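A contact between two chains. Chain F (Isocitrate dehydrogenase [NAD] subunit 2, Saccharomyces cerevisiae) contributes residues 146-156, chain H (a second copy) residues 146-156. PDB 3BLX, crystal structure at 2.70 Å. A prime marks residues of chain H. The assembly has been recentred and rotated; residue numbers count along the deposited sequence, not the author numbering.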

# COMPACT_ATOMS: atom_id res chain seq x y z
N GLU F 146 34.41 6.52 3.34
CA GLU F 146 33.23 5.86 2.79
C GLU F 146 32.89 4.55 3.49
O GLU F 146 33.77 3.78 3.88
CB GLU F 146 33.45 5.57 1.33
CG GLU F 146 33.51 6.78 0.44
CD GLU F 146 33.51 6.41 -1.05
OE1 GLU F 146 32.56 6.83 -1.77
OE2 GLU F 146 34.44 5.69 -1.50
N HIS F 147 31.60 4.25 3.63
CA HIS F 147 31.21 2.94 4.12
C HIS F 147 29.82 2.57 3.70
O HIS F 147 29.01 3.42 3.34
CB HIS F 147 31.32 2.84 5.64
CG HIS F 147 30.27 3.60 6.39
ND1 HIS F 147 29.55 3.04 7.42
CD2 HIS F 147 29.84 4.87 6.28
CE1 HIS F 147 28.73 3.94 7.92
NE2 HIS F 147 28.88 5.07 7.24
N ILE F 148 29.54 1.28 3.77
CA ILE F 148 28.25 0.76 3.41
C ILE F 148 27.36 0.76 4.61
O ILE F 148 27.70 0.14 5.63
CB ILE F 148 28.40 -0.65 2.90
CG1 ILE F 148 29.39 -0.65 1.74
CG2 ILE F 148 27.05 -1.21 2.46
CD1 ILE F 148 29.47 -1.95 1.03
N VAL F 149 26.24 1.48 4.51
CA VAL F 149 25.35 1.59 5.65
C VAL F 149 24.36 0.44 5.66
O VAL F 149 24.41 -0.40 6.55
CB VAL F 149 24.64 2.93 5.66
CG1 VAL F 149 23.70 3.01 6.87
CG2 VAL F 149 25.65 4.02 5.74
N CYS F 150 23.45 0.44 4.68
CA CYS F 150 22.58 -0.70 4.46
C CYS F 150 23.09 -1.30 3.17
O CYS F 150 24.02 -0.77 2.59
CB CYS F 150 21.08 -0.32 4.37
SG CYS F 150 20.67 1.35 4.73
N PRO F 151 22.49 -2.41 2.72
CA PRO F 151 23.06 -3.25 1.65
C PRO F 151 23.36 -2.60 0.29
O PRO F 151 24.35 -3.01 -0.33
CB PRO F 151 22.05 -4.38 1.50
CG PRO F 151 21.40 -4.47 2.87
CD PRO F 151 21.33 -3.05 3.36
N GLY F 152 22.57 -1.65 -0.19
CA GLY F 152 22.96 -1.00 -1.45
C GLY F 152 23.32 0.48 -1.32
O GLY F 152 23.09 1.26 -2.23
N VAL F 153 23.89 0.87 -0.19
CA VAL F 153 23.90 2.26 0.16
C VAL F 153 25.26 2.66 0.69
O VAL F 153 25.65 2.25 1.78
CB VAL F 153 22.86 2.57 1.24
CG1 VAL F 153 22.93 4.05 1.59
CG2 VAL F 153 21.46 2.16 0.79
N VAL F 154 25.97 3.47 -0.09
CA VAL F 154 27.24 4.02 0.35
C VAL F 154 27.09 5.41 0.94
O VAL F 154 26.53 6.30 0.31
CB VAL F 154 28.23 4.15 -0.80
CG1 VAL F 154 29.56 4.56 -0.26
CG2 VAL F 154 28.37 2.83 -1.55
N GLN F 155 27.60 5.59 2.15
CA GLN F 155 27.59 6.89 2.80
C GLN F 155 29.02 7.47 2.76
O GLN F 155 30.00 6.76 2.95
CB GLN F 155 27.05 6.76 4.23
CG GLN F 155 26.80 8.06 4.92
CD GLN F 155 26.37 7.88 6.36
OE1 GLN F 155 26.86 7.01 7.06
NE2 GLN F 155 25.47 8.71 6.81
N SER F 156 29.15 8.76 2.48
CA SER F 156 30.43 9.46 2.48
C SER F 156 30.48 10.42 3.64
O SER F 156 29.47 11.07 3.96
CB SER F 156 30.59 10.27 1.19
OG SER F 156 30.51 9.43 0.05
N GLU H 146 20.22 11.94 15.19
CA GLU H 146 19.61 10.79 14.53
C GLU H 146 19.05 11.18 13.18
O GLU H 146 18.49 12.25 13.01
CB GLU H 146 18.49 10.21 15.37
CG GLU H 146 18.95 9.44 16.57
CD GLU H 146 17.81 8.68 17.23
OE1 GLU H 146 17.90 7.44 17.37
OE2 GLU H 146 16.82 9.35 17.60
N HIS H 147 19.19 10.29 12.20
CA HIS H 147 18.51 10.55 10.94
C HIS H 147 18.21 9.28 10.17
O HIS H 147 18.81 8.22 10.41
CB HIS H 147 19.29 11.56 10.08
CG HIS H 147 20.54 11.01 9.46
ND1 HIS H 147 20.83 11.17 8.12
CD2 HIS H 147 21.56 10.30 9.99
CE1 HIS H 147 21.98 10.57 7.85
NE2 HIS H 147 22.45 10.04 8.97
N ILE H 148 17.26 9.38 9.25
CA ILE H 148 16.93 8.25 8.40
C ILE H 148 17.82 8.20 7.15
O ILE H 148 17.81 9.11 6.33
CB ILE H 148 15.46 8.33 8.01
CG1 ILE H 148 14.58 8.38 9.25
CG2 ILE H 148 15.07 7.12 7.18
CD1 ILE H 148 13.12 8.64 8.94
N VAL H 149 18.60 7.13 7.01
CA VAL H 149 19.51 7.03 5.87
C VAL H 149 18.83 6.45 4.63
O VAL H 149 18.68 7.14 3.62
CB VAL H 149 20.75 6.23 6.21
CG1 VAL H 149 21.72 6.29 5.04
CG2 VAL H 149 21.39 6.82 7.39
N CYS H 150 18.45 5.18 4.69
CA CYS H 150 17.53 4.64 3.69
C CYS H 150 16.19 4.40 4.37
O CYS H 150 16.05 4.62 5.58
CB CYS H 150 18.09 3.40 2.99
SG CYS H 150 19.56 2.69 3.70
N PRO H 151 15.19 3.96 3.61
CA PRO H 151 13.81 3.99 4.09
C PRO H 151 13.51 3.34 5.46
O PRO H 151 12.67 3.87 6.17
CB PRO H 151 13.04 3.29 2.98
CG PRO H 151 13.87 3.55 1.75
CD PRO H 151 15.28 3.50 2.21
N GLY H 152 14.15 2.24 5.83
CA GLY H 152 13.85 1.71 7.16
C GLY H 152 15.02 1.72 8.12
O GLY H 152 15.15 0.84 8.98
N VAL H 153 15.89 2.71 7.97
CA VAL H 153 17.18 2.66 8.62
C VAL H 153 17.47 3.94 9.34
O VAL H 153 17.56 4.98 8.72
CB VAL H 153 18.27 2.39 7.62
CG1 VAL H 153 19.62 2.26 8.36
CG2 VAL H 153 17.90 1.18 6.81
N VAL H 154 17.59 3.86 10.65
CA VAL H 154 18.03 5.01 11.45
C VAL H 154 19.51 4.95 11.78
O VAL H 154 20.04 3.95 12.25
CB VAL H 154 17.28 5.07 12.76
CG1 VAL H 154 17.68 6.30 13.52
CG2 VAL H 154 15.78 5.06 12.50
N GLN H 155 20.21 6.02 11.50
CA GLN H 155 21.62 6.07 11.87
C GLN H 155 21.81 7.04 13.04
O GLN H 155 21.24 8.12 13.06
CB GLN H 155 22.45 6.46 10.65
CG GLN H 155 23.90 6.50 10.95
CD GLN H 155 24.68 6.97 9.78
OE1 GLN H 155 24.34 7.96 9.15
NE2 GLN H 155 25.76 6.26 9.48
N SER H 156 22.59 6.65 14.04
CA SER H 156 22.87 7.53 15.17
C SER H 156 24.29 8.06 15.04
O SER H 156 25.19 7.35 14.59
CB SER H 156 22.75 6.78 16.49
OG SER H 156 21.44 6.29 16.66

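Each stretch is a β-hairpin, and the two copies meet in nearly identical conformations. In chain F the arms are paired through His147 N to Gln155 O (3.1 Å) and Gln155 N to His147 O (2.8 Å), and a type I turn from Cys150 to Val153 reverses the chain; the same pattern recurs in chain H. No backbone hydrogen bond joins the hairpins. Their CA atoms remain well apart, 7.4 Å between Cys150 CA and Cys150′ CA, so side chains make the contact, burying 341 Å² in total.

At the turns, a disulfide links Cys150 SG to Cys150′ SG at 2.0 Å, with a chi3 of 67°. Both cysteines point toward the opposing stretch, but their chi1 angles, −7° and 10°, are nearly eclipsed and lie outside the usual wells. Each sulfur also packs against a valine of the other copy: Cys150 SG lies 3.5 Å from Val153′ CG2, and Cys150′ SG lies 3.5 Å from Val153 CG2. Val149 and Val149′ meet through their CG1 atoms at 4.2 Å, extending this apolar patch with compact, branched side chains that need no polar partners.

Farther along the hairpins, Gln155 and Gln155′ form a reciprocal amide pair. Gln155 NE2 donates to Gln155′ OE1 at 2.7 Å, and Gln155′ NE2 returns the bond to Gln155 OE1 at 2.8 Å. An amide carries both donor and acceptor, so two copies of one residue can satisfy each other in this buried setting. Within each hairpin, a histidine in the p rotamer supports the arrangement: His147 NE2 donates to Gln155 OE1 and His147′ NE2 to Gln155′ OE1, both at 2.8 Å. Each carbonyl oxygen thus accepts two hydrogen bonds, one from its own chain and one from the other.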